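PDB 3SLR: uncharacterized protein BF1531 from Bacteroides fragilis, which is of unknown function but binds magnesium through a HAD-type phosphatase domain and probably hydrolyses ester bonds. Local coordinates for residues T13-V18 with E43-N48; Q34-A39 with P204-R209; N231-G236 with P294-K299; V248-G251 with G255-F258. All coordinates share one frame; numbering follows the deposited sequence.

Two pairs of contacts sit in two parts of the chain. Interactions 1 and 2 share helix 34-46 in the N-terminal domain and touch where E43 OE1 meets S207 OG. Interactions 3 and 4 belong to the magnesium-binding part, their centres about 8 Å apart and both about 37 Å or more from the centres of the first two. Interaction 2 is a wholly buried meeting of two helices over a small-residue pair flanked by a leucine-isoleucine contact, and interaction 3 a buried loop-loop contact made of selenium, indole and branched aliphatic groups. Interaction 1 is partly buried, a loop resting on a helix end. Interaction 4 lies at the surface, and its chemistry is largely that of the backbone.

Interaction 1 (T13-V18 with E43-N48); sequences TKQDTV and EGILRN
The CD1 methyl of I45 reaches across to the backbone of T13 rather than to its side chain: CD1 lies 3.7 Å from T13 CA, while the T13 side chain turns away and its OG1 bonds to K10 O. With CG1 anti to the carbonyl carbon (chi1 -68°) and the chain extended beyond it, I45 carries CD1 outward from the helix to that point. Its other branch meets Q15, which runs past I45 in the reverse direction and sets OE1 3.8 Å from I45 CG2. The Q15 and L46 side chains cross at nearly a right angle, with Q15 NE2 3.8 Å from L46 CD2. The Q15 amide thus spans two consecutive helix residues by van der Waals contact alone.

The helix ends here in a Schellman motif. N48, at positive phi, is the C-prime residue, and its N bonds to I45 O at 2.9 Å. Helix 34-46 connects two neighbouring strands of the parallel sheet in the SGNH-like N-terminal domain, 22-29 and 50-55.

On the side turned from the loop, R47 NH2 forms a salt bridge with E43 OE2 at 3.1 Å, nearly straight at 169°. The carboxylate oxygen lies in the guanidinium plane, yet the donor stands above the carboxylate plane. R47 NH1 takes a second acid, D212, on helix 203-217.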
loop_
_atom_site.group_PDB
_atom_site.type_symbol
_atom_site.label_atom_id
_atom_site.label_comp_id
_atom_site.label_asym_id
_atom_site.label_seq_id
_atom_site.Cartn_x
_atom_site.Cartn_y
_atom_site.Cartn_z
ATOM N N THR A 13 10.768 18.126 -4.454
ATOM C CA THR A 13 11.742 17.878 -5.521
ATOM C C THR A 13 12.783 18.995 -5.591
ATOM O O THR A 13 13.805 18.865 -6.269
ATOM C CB THR A 13 11.095 17.678 -6.916
ATOM O OG1 THR A 13 10.522 18.909 -7.374
ATOM C CG2 THR A 13 10.028 16.593 -6.876
ATOM N N LYS A 14 12.516 20.088 -4.882
ATOM C CA LYS A 14 13.418 21.238 -4.857
ATOM C C LYS A 14 14.361 21.194 -3.657
ATOM O O LYS A 14 15.291 21.998 -3.561
ATOM C CB LYS A 14 12.613 22.538 -4.815
ATOM C CG LYS A 14 11.588 22.689 -5.928
ATOM C CD LYS A 14 12.147 23.471 -7.098
ATOM C CE LYS A 14 11.040 23.925 -8.038
ATOM N NZ LYS A 14 10.428 22.787 -8.783
ATOM N N GLN A 15 14.120 20.258 -2.741
ATOM C CA GLN A 15 14.915 20.137 -1.516
ATOM C C GLN A 15 16.376 19.798 -1.789
ATOM O O GLN A 15 16.716 19.288 -2.860
ATOM C CB GLN A 15 14.318 19.072 -0.585
ATOM C CG GLN A 15 13.074 19.513 0.172
ATOM C CD GLN A 15 12.567 18.454 1.137
ATOM O OE1 GLN A 15 13.310 17.558 1.548
ATOM N NE2 GLN A 15 11.293 18.549 1.500
ATOM N N ASP A 16 17.236 20.077 -0.807
ATOM C CA ASP A 16 18.644 19.694 -0.885
ATOM C C ASP A 16 18.793 18.190 -0.731
ATOM O O ASP A 16 18.391 17.613 0.278
ATOM C CB ASP A 16 19.485 20.420 0.170
ATOM C CG ASP A 16 20.240 21.604 -0.404
ATOM O OD1 ASP A 16 19.651 22.339 -1.227
ATOM O OD2 ASP A 16 21.424 21.794 -0.042
ATOM N N THR A 17 19.388 17.566 -1.736
ATOM C CA THR A 17 19.385 16.119 -1.842
ATOM C C THR A 17 20.739 15.488 -1.504
ATOM O O THR A 17 20.902 14.268 -1.588
ATOM C CB THR A 17 18.958 15.703 -3.262
ATOM O OG1 THR A 17 18.417 14.377 -3.235
ATOM C CG2 THR A 17 20.142 15.768 -4.221
ATOM N N VAL A 18 21.701 16.321 -1.109
ATOM C CA VAL A 18 23.077 15.867 -0.886
ATOM C C VAL A 18 23.203 14.666 0.052
ATOM O O VAL A 18 23.885 13.691 -0.269
ATOM C CB VAL A 18 23.997 17.012 -0.379
ATOM C CG1 VAL A 18 23.232 17.963 0.530
ATOM C CG2 VAL A 18 25.218 16.439 0.333
ATOM N N GLU A 43 8.002 12.092 -3.651
ATOM C CA GLU A 43 7.670 11.103 -2.629
ATOM C C GLU A 43 8.939 10.386 -2.158
ATOM O O GLU A 43 9.141 10.180 -0.961
ATOM C CB GLU A 43 6.647 10.095 -3.172
ATOM C CG GLU A 43 6.157 9.088 -2.144
ATOM C CD GLU A 43 4.952 9.574 -1.357
ATOM O OE1 GLU A 43 4.005 10.109 -1.976
ATOM O OE2 GLU A 43 4.940 9.404 -0.121
ATOM N N GLY A 44 9.806 10.030 -3.103
ATOM C CA GLY A 44 11.036 9.337 -2.773
ATOM C C GLY A 44 11.937 10.187 -1.888
ATOM O O GLY A 44 12.529 9.695 -0.926
ATOM N N ILE A 45 12.015 11.474 -2.199
ATOM C CA ILE A 45 12.838 12.396 -1.415
ATOM C C ILE A 45 12.317 12.493 0.018
ATOM O O ILE A 45 13.087 12.480 0.978
ATOM C CB ILE A 45 12.886 13.786 -2.074
ATOM C CG1 ILE A 45 13.662 13.711 -3.389
ATOM C CG2 ILE A 45 13.498 14.813 -1.135
ATOM C CD1 ILE A 45 13.637 14.982 -4.185
ATOM N N LEU A 46 11.001 12.570 0.162
ATOM C CA LEU A 46 10.383 12.595 1.476
ATOM C C LEU A 46 10.557 11.274 2.214
ATOM O O LEU A 46 10.369 11.212 3.429
ATOM C CB LEU A 46 8.904 12.961 1.361
ATOM C CG LEU A 46 8.654 14.404 0.928
ATOM C CD1 LEU A 46 7.176 14.612 0.655
ATOM C CD2 LEU A 46 9.145 15.391 1.979
ATOM N N ARG A 47 10.931 10.223 1.484
ATOM C CA ARG A 47 11.221 8.921 2.095
ATOM C C ARG A 47 12.740 8.717 2.213
ATOM O O ARG A 47 13.219 7.596 2.403
ATOM C CB ARG A 47 10.603 7.783 1.272
ATOM C CG ARG A 47 10.084 6.594 2.081
ATOM C CD ARG A 47 8.804 6.921 2.829
ATOM N NE ARG A 47 7.660 7.156 1.939
ATOM C CZ ARG A 47 6.885 6.203 1.429
ATOM N NH1 ARG A 47 7.123 4.925 1.703
ATOM N NH2 ARG A 47 5.872 6.532 0.625
ATOM N N ASN A 48 13.486 9.808 2.054
ATOM C CA ASN A 48 14.943 9.820 2.246
ATOM C C ASN A 48 15.753 9.161 1.127
ATOM O O ASN A 48 16.828 8.603 1.366
ATOM C CB ASN A 48 15.310 9.218 3.607
ATOM C CG ASN A 48 14.636 9.946 4.762
ATOM O OD1 ASN A 48 14.573 11.178 4.783
ATOM N ND2 ASN A 48 14.112 9.182 5.722
#

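Interaction 2 (Q34-A39 with P204-R209)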
loop_
_atom_site.group_PDB
_atom_site.type_symbol
_atom_site.label_atom_id
_atom_site.label_comp_id
_atom_site.label_asym_id
_atom_site.label_seq_id
_atom_site.Cartn_x
_atom_site.Cartn_y
_atom_site.Cartn_z
ATOM N N GLN A 34 4.321 12.965 -16.915
ATOM C CA GLN A 34 5.137 14.034 -16.325
ATOM C C GLN A 34 4.796 14.353 -14.869
ATOM O O GLN A 34 5.697 14.547 -14.061
ATOM C CB GLN A 34 5.117 15.309 -17.176
ATOM C CG GLN A 34 5.637 15.121 -18.591
ATOM C CD GLN A 34 4.554 14.688 -19.574
ATOM O OE1 GLN A 34 3.423 14.377 -19.185
ATOM N NE2 GLN A 34 4.895 14.689 -20.864
ATOM N N LEU A 35 3.508 14.400 -14.528
ATOM C CA LEU A 35 3.132 14.673 -13.149
ATOM C C LEU A 35 3.427 13.477 -12.255
ATOM O O LEU A 35 3.846 13.632 -11.107
ATOM C CB LEU A 35 1.660 15.066 -13.049
ATOM C CG LEU A 35 1.282 16.350 -13.779
ATOM C CD1 LEU A 35 -0.137 16.760 -13.400
ATOM C CD2 LEU A 35 2.264 17.454 -13.456
ATOM N N LEU A 36 3.207 12.276 -12.779
ATOM C CA LEU A 36 3.502 11.066 -12.017
ATOM C C LEU A 36 5.000 10.984 -11.715
ATOM O O LEU A 36 5.404 10.590 -10.619
ATOM C CB LEU A 36 3.036 9.818 -12.773
ATOM C CG LEU A 36 3.263 8.448 -12.120
ATOM C CD1 LEU A 36 2.595 8.361 -10.756
ATOM C CD2 LEU A 36 2.774 7.336 -13.040
ATOM N N ALA A 37 5.822 11.381 -12.680
ATOM C CA ALA A 37 7.274 11.437 -12.462
ATOM C C ALA A 37 7.637 12.370 -11.313
ATOM O O ALA A 37 8.412 12.006 -10.416
ATOM C CB ALA A 37 7.992 11.858 -13.736
ATOM N N THR A 38 7.077 13.576 -11.339
ATOM C CA THR A 38 7.308 14.541 -10.274
ATOM C C THR A 38 6.868 13.979 -8.926
ATOM O O THR A 38 7.600 14.051 -7.937
ATOM C CB THR A 38 6.569 15.852 -10.554
ATOM O OG1 THR A 38 7.122 16.463 -11.724
ATOM C CG2 THR A 38 6.723 16.808 -9.385
ATOM N N ALA A 39 5.671 13.401 -8.895
ATOM C CA ALA A 39 5.135 12.827 -7.666
ATOM C C ALA A 39 6.014 11.716 -7.114
ATOM O O ALA A 39 6.308 11.684 -5.926
ATOM C CB ALA A 39 3.714 12.322 -7.891
ATOM N N PRO A 204 -0.844 11.473 -5.572
ATOM C CA PRO A 204 -0.046 11.189 -4.369
ATOM C C PRO A 204 -0.320 9.809 -3.782
ATOM O O PRO A 204 0.533 9.270 -3.083
ATOM C CB PRO A 204 -0.507 12.250 -3.366
ATOM C CG PRO A 204 -1.314 13.220 -4.120
ATOM C CD PRO A 204 -1.793 12.579 -5.370
ATOM N N ILE A 205 -1.509 9.256 -4.022
ATOM C CA ILE A 205 -1.788 7.900 -3.580
ATOM C C ILE A 205 -0.899 6.915 -4.325
ATOM O O ILE A 205 -0.285 6.045 -3.723
ATOM C CB ILE A 205 -3.267 7.511 -3.792
ATOM C CG1 ILE A 205 -4.161 8.357 -2.879
ATOM C CG2 ILE A 205 -3.449 6.026 -3.542
ATOM C CD1 ILE A 205 -5.663 8.260 -3.195
ATOM N N ILE A 206 -0.814 7.065 -5.639
ATOM C CA ILE A 206 0.007 6.166 -6.434
ATOM C C ILE A 206 1.516 6.351 -6.163
ATOM O O ILE A 206 2.253 5.370 -6.083
ATOM C CB ILE A 206 -0.309 6.285 -7.946
ATOM C CG1 ILE A 206 -1.775 5.926 -8.214
ATOM C CG2 ILE A 206 0.633 5.405 -8.758
ATOM C CD1 ILE A 206 -2.281 4.770 -7.382
ATOM N N SER A 207 1.976 7.586 -6.000
ATOM C CA SER A 207 3.394 7.784 -5.707
ATOM C C SER A 207 3.755 7.153 -4.365
ATOM O O SER A 207 4.811 6.536 -4.223
ATOM C CB SER A 207 3.806 9.270 -5.758
ATOM O OG SER A 207 3.032 10.080 -4.887
ATOM N N SER A 208 2.876 7.297 -3.383
ATOM C CA SER A 208 3.165 6.761 -2.060
ATOM C C SER A 208 3.257 5.236 -2.130
ATOM O O SER A 208 4.176 4.637 -1.589
ATOM C CB SER A 208 2.114 7.221 -1.046
ATOM O OG SER A 208 2.439 6.760 0.253
ATOM N N ARG A 209 2.306 4.616 -2.813
ATOM C CA ARG A 209 2.288 3.161 -2.967
ATOM C C ARG A 209 3.449 2.638 -3.812
ATOM O O ARG A 209 3.856 1.479 -3.672
ATOM C CB ARG A 209 0.954 2.710 -3.573
ATOM C CG ARG A 209 -0.244 2.881 -2.626
ATOM C CD ARG A 209 -0.200 1.891 -1.471
ATOM N NE ARG A 209 -0.212 0.515 -1.965
ATOM C CZ ARG A 209 -1.261 -0.303 -1.916
ATOM N NH1 ARG A 209 -2.409 0.093 -1.361
ATOM N NH2 ARG A 209 -1.156 -1.532 -2.414
#
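A39 lays its methyl against the CB of S207, CB to CB 3.7 Å, and the same S207 CB also rests on the A39 carbonyl, 3.5 Å from A39 O. Both residues are small and both direct their CB at the opposing helix, which agrees with the close approach of the backbones: A39 CA and S207 CA are 5.7 Å apart. S207 OG is 3.8 Å from A39 O and makes no bond to it. Turned between its own backbone N and carbonyl carbon (chi1 56°), the hydroxyl finds its partners elsewhere, chiefly E43 OE1 one turn further along helix 34-46.

A second contact flanks this one. L36, its CG anti to the backbone N (chi1 -180°), extends CD1 to 4.1 Å from I206 CG2, and the two branched chains meet at a slant. The longer arm of I206 leads away from L36, with its side chain packing on L173.

Every touching residue is buried, and L9 of helix 6-12 lies against both A39 and S207. Helices 34-46 and 203-217 cross steeply, closest where A39 faces S207, in a parallel alpha/beta domain with strand order 2-1-3-4-5, as in flavodoxin-like folds and the SGNH hydrolase clan.

Interaction 3 (N231-G236 with P294-K299)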
loop_
_atom_site.group_PDB
_atom_site.type_symbol
_atom_site.label_atom_id
_atom_site.label_comp_id
_atom_site.label_asym_id
_atom_site.label_seq_id
_atom_site.Cartn_x
_atom_site.Cartn_y
_atom_site.Cartn_z
ATOM N N ASN A 231 -10.863 1.151 23.722
ATOM C CA ASN A 231 -11.388 1.879 22.576
ATOM C C ASN A 231 -10.470 1.846 21.355
ATOM O O ASN A 231 -10.664 2.591 20.403
ATOM C CB ASN A 231 -11.781 3.307 22.958
ATOM C CG ASN A 231 -12.986 3.336 23.886
ATOM O OD1 ASN A 231 -13.975 2.620 23.668
ATOM N ND2 ASN A 231 -12.906 4.146 24.936
ATOM N N THR A 232 -9.489 0.951 21.389
ATOM C CA THR A 232 -8.641 0.709 20.230
ATOM C C THR A 232 -8.885 -0.698 19.696
ATOM O O THR A 232 -9.303 -0.850 18.538
ATOM C CB THR A 232 -7.136 0.978 20.543
ATOM O OG1 THR A 232 -6.977 2.357 20.883
ATOM C CG2 THR A 232 -6.269 0.693 19.330
ATOM N N ILE A 233 -8.689 -1.720 20.530
ATOM C CA ILE A 233 -9.019 -3.091 20.110
ATOM C C ILE A 233 -10.334 -3.647 20.689
ATOM O O ILE A 233 -10.772 -4.724 20.311
ATOM C CB ILE A 233 -7.862 -4.091 20.329
ATOM C CG1 ILE A 233 -7.645 -4.376 21.825
ATOM C CG2 ILE A 233 -6.592 -3.579 19.653
ATOM C CD1 ILE A 233 -6.832 -5.634 22.089
ATOM N N TRP A 234 -10.941 -2.921 21.623
ATOM C CA TRP A 234 -12.285 -3.250 22.105
ATOM C C TRP A 234 -12.977 -1.951 22.481
ATOM O O TRP A 234 -12.317 -0.953 22.748
ATOM C CB TRP A 234 -12.275 -4.232 23.299
ATOM C CG TRP A 234 -11.507 -3.768 24.539
ATOM C CD1 TRP A 234 -11.738 -2.640 25.282
ATOM C CD2 TRP A 234 -10.412 -4.447 25.176
ATOM N NE1 TRP A 234 -10.839 -2.570 26.331
ATOM C CE2 TRP A 234 -10.019 -3.669 26.287
ATOM C CE3 TRP A 234 -9.715 -5.634 24.906
ATOM C CZ2 TRP A 234 -8.961 -4.040 27.127
ATOM C CZ3 TRP A 234 -8.673 -6.003 25.742
ATOM C CH2 TRP A 234 -8.307 -5.210 26.841
ATOM N N GLY A 235 -14.303 -1.947 22.476
ATOM C CA GLY A 235 -15.033 -0.764 22.887
ATOM C C GLY A 235 -15.123 -0.703 24.404
ATOM O O GLY A 235 -15.252 -1.725 25.065
ATOM N N GLY A 236 -15.059 0.499 24.958
ATOM C CA GLY A 236 -15.213 0.660 26.389
ATOM C C GLY A 236 -13.897 0.718 27.128
ATOM O O GLY A 236 -12.820 0.634 26.534
ATOM N N PRO A 294 -14.147 -14.929 25.896
ATOM C CA PRO A 294 -14.134 -15.842 24.746
ATOM C C PRO A 294 -14.324 -15.141 23.406
ATOM O O PRO A 294 -14.036 -15.749 22.383
ATOM C CB PRO A 294 -15.347 -16.757 25.000
ATOM C CG PRO A 294 -15.761 -16.510 26.390
ATOM C CD PRO A 294 -15.326 -15.131 26.749
ATOM N N GLU A 295 -14.825 -13.909 23.405
ATOM C CA GLU A 295 -15.043 -13.194 22.153
ATOM C C GLU A 295 -13.791 -12.505 21.640
ATOM O O GLU A 295 -13.788 -11.997 20.532
ATOM C CB GLU A 295 -16.176 -12.166 22.259
ATOM C CG GLU A 295 -17.566 -12.741 22.028
ATOM C CD GLU A 295 -17.685 -13.524 20.725
ATOM O OE1 GLU A 295 -17.646 -12.911 19.636
ATOM O OE2 GLU A 295 -17.809 -14.763 20.791
HETATM N N MSE A 296 -12.731 -12.481 22.441
HETATM C CA MSE A 296 -11.471 -11.918 21.969
HETATM C C MSE A 296 -10.929 -12.739 20.795
HETATM O O MSE A 296 -10.878 -13.970 20.849
HETATM C CB MSE A 296 -10.434 -11.873 23.102
HETATM C CG MSE A 296 -10.757 -10.872 24.206
HETATM SE SE MSE A 296 -10.508 -9.019 23.662
HETATM C CE MSE A 296 -8.547 -8.985 23.512
ATOM N N VAL A 297 -10.532 -12.054 19.729
ATOM C CA VAL A 297 -9.833 -12.711 18.627
ATOM C C VAL A 297 -8.356 -12.840 18.973
ATOM O O VAL A 297 -7.765 -13.916 18.855
ATOM C CB VAL A 297 -10.020 -11.941 17.298
ATOM C CG1 VAL A 297 -9.207 -12.578 16.178
ATOM C CG2 VAL A 297 -11.492 -11.921 16.918
ATOM N N LEU A 298 -7.764 -11.737 19.413
ATOM C CA LEU A 298 -6.382 -11.746 19.889
ATOM C C LEU A 298 -6.284 -12.435 21.248
ATOM O O LEU A 298 -7.119 -12.208 22.122
ATOM C CB LEU A 298 -5.855 -10.311 19.981
ATOM C CG LEU A 298 -5.829 -9.574 18.637
ATOM C CD1 LEU A 298 -5.348 -8.139 18.793
ATOM C CD2 LEU A 298 -4.949 -10.337 17.664
ATOM N N LYS A 299 -5.276 -13.289 21.413
ATOM C CA LYS A 299 -5.004 -13.941 22.696
ATOM C C LYS A 299 -3.630 -13.491 23.196
ATOM O O LYS A 299 -2.859 -12.885 22.450
ATOM C CB LYS A 299 -5.016 -15.459 22.533
ATOM C CG LYS A 299 -6.273 -16.016 21.883
ATOM C CD LYS A 299 -7.530 -15.674 22.656
ATOM C CE LYS A 299 -8.751 -16.281 21.965
ATOM N NZ LYS A 299 -10.020 -16.047 22.692
#
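W234 and selenomethionine M296 form the tight part of this contact. The selenium SE lies 3.7 Å from W234 CE3, and the terminal methyl CE is equally close to W234 CZ3, at 3.7 Å, lying at the edge of the indole and in its plane. SE itself approaches obliquely, 4.9 Å from the centroid of the six-membered ring and 72° off its normal, a Met-aromatic contact. The M296 chain is bent at both chi2 and chi3, which folds CE back along the rim of the indole. From the other side chain of the loop, I233 CD1 reaches M296 CE at 4.0 Å, the two chains meeting at about a right angle.

Packing slackens toward L298, whose CD1 is 4.4 Å from I233 CD1, although F290 lies against I233, M296 and L298 alike. Solvent lies at the other end of 294-299, where P294 and E295 are exposed. K299 curls back there, its NZ donating to M296 O at 2.9 Å.

Polar bonds tie the rest. Q262 bridges both segments, NE2 to I233 O and OE1 to the N atoms of V297 and L298. Within the first loop G236 N donates to N231 OD1 at 2.7 Å, 156° at the hydrogen, from above the carbonyl plane.

W234 NE1 bonds to D230 OD1, and T232 OG1 to D228 OD2; both aspartates bind magnesium. The hydrophobic contact lies beside the part of the loop after strand 224-227 that holds D228, D230 and T232, consistent with the DxDx(T/V) motif of HAD phosphatases.

Interaction 4 (V248-G251 with G255-F258)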
loop_
_atom_site.group_PDB
_atom_site.type_symbol
_atom_site.label_atom_id
_atom_site.label_comp_id
_atom_site.label_asym_id
_atom_site.label_seq_id
_atom_site.Cartn_x
_atom_site.Cartn_y
_atom_site.Cartn_z
ATOM N N VAL A 248 -16.940 -6.254 21.984
ATOM C CA VAL A 248 -16.275 -7.090 20.996
ATOM C C VAL A 248 -17.192 -8.279 20.723
ATOM O O VAL A 248 -17.857 -8.774 21.637
ATOM C CB VAL A 248 -14.899 -7.582 21.504
ATOM C CG1 VAL A 248 -15.074 -8.505 22.719
ATOM C CG2 VAL A 248 -14.129 -8.267 20.387
ATOM N N GLY A 249 -17.254 -8.730 19.473
ATOM C CA GLY A 249 -18.061 -9.888 19.138
ATOM C C GLY A 249 -19.125 -9.593 18.102
ATOM O O GLY A 249 -19.442 -8.436 17.828
ATOM N N HIS A 250 -19.690 -10.643 17.519
ATOM C CA HIS A 250 -20.746 -10.449 16.540
ATOM C C HIS A 250 -22.053 -10.075 17.227
ATOM O O HIS A 250 -22.122 -9.977 18.457
ATOM C CB HIS A 250 -20.884 -11.682 15.652
ATOM C CG HIS A 250 -19.615 -12.040 14.942
ATOM N ND1 HIS A 250 -19.153 -11.338 13.851
ATOM C CD2 HIS A 250 -18.695 -13.002 15.188
ATOM C CE1 HIS A 250 -18.012 -11.862 13.442
ATOM N NE2 HIS A 250 -17.708 -12.871 14.238
ATOM N N GLY A 251 -23.090 -9.872 16.432
ATOM C CA GLY A 251 -24.273 -9.208 16.931
ATOM C C GLY A 251 -24.127 -7.754 16.538
ATOM O O GLY A 251 -23.027 -7.300 16.219
ATOM N N GLY A 255 -19.155 -3.407 18.627
ATOM C CA GLY A 255 -18.346 -4.556 18.999
ATOM C C GLY A 255 -17.906 -5.377 17.803
ATOM O O GLY A 255 -16.808 -5.953 17.774
ATOM N N LYS A 256 -18.769 -5.439 16.799
ATOM C CA LYS A 256 -18.436 -6.158 15.576
ATOM C C LYS A 256 -17.267 -5.504 14.828
ATOM O O LYS A 256 -16.435 -6.195 14.226
ATOM C CB LYS A 256 -19.666 -6.282 14.668
ATOM C CG LYS A 256 -19.357 -6.972 13.357
ATOM C CD LYS A 256 -20.589 -7.171 12.499
ATOM C CE LYS A 256 -21.204 -5.855 12.069
ATOM N NZ LYS A 256 -22.520 -6.078 11.417
ATOM N N ALA A 257 -17.202 -4.178 14.849
ATOM C CA ALA A 257 -16.079 -3.477 14.219
ATOM C C ALA A 257 -14.757 -3.808 14.908
ATOM O O ALA A 257 -13.716 -3.933 14.244
ATOM C CB ALA A 257 -16.307 -1.961 14.199
ATOM N N PHE A 258 -14.792 -3.939 16.232
ATOM C CA PHE A 258 -13.580 -4.271 16.970
ATOM C C PHE A 258 -13.150 -5.704 16.667
ATOM O O PHE A 258 -11.959 -5.989 16.564
ATOM C CB PHE A 258 -13.750 -4.026 18.480
ATOM C CG PHE A 258 -13.765 -2.562 18.855
ATOM C CD1 PHE A 258 -12.584 -1.817 18.859
ATOM C CD2 PHE A 258 -14.942 -1.939 19.229
ATOM C CE1 PHE A 258 -12.599 -0.470 19.196
ATOM C CE2 PHE A 258 -14.963 -0.595 19.564
ATOM C CZ PHE A 258 -13.786 0.138 19.552
#
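G255 O is approached by several weak donors. G249 N points to it over 3.3 Å, a weak hydrogen bond bent to 134°. V248 CA adds a CA-H...O contact of 3.5 Å, 149° at the hydrogen, and T259 OG1, one helical turn on, makes another weak bond to the same oxygen. T259 OG1 also bonds weakly to G249 N, so the hydroxyl sits beside both members of the pair. None of these bonds is strong, and the backbones lie very close: V248 CA and G255 CA are 3.8 Å apart, an approach that suits a residue without a side chain at G255.

The loop leading into helix 255-270 thus doubles back over the first turn of that helix. In this HAD-like domain the helix leads on to strand 274-280, which pairs with 224-227, the strand that leads into D228 and D230, two of the magnesium-binding aspartates. At the backbone angles of G249 and G251 a CB would jam against the carbonyl O of the preceding residue, so both positions call for glycine where the loop bends.

K256 touches the loop mainly through CB, which lies 3.8 Å from G249 O and equally 3.8 Å from G251 O. G249 O and K256 N come within 3.2 Å, but the angle is too poor for a bond. CG, anti to the backbone N (chi1 178°), passes obliquely by the H250 ring, 4.4 Å from ND1. A kink at chi3 then takes the ammonium away, leaving K256 NZ 6.7 Å from H250 ND1. Elsewhere, V248 packs its side chain on Q262 and E295, while the F258 ring lies against the backbone of 232-235.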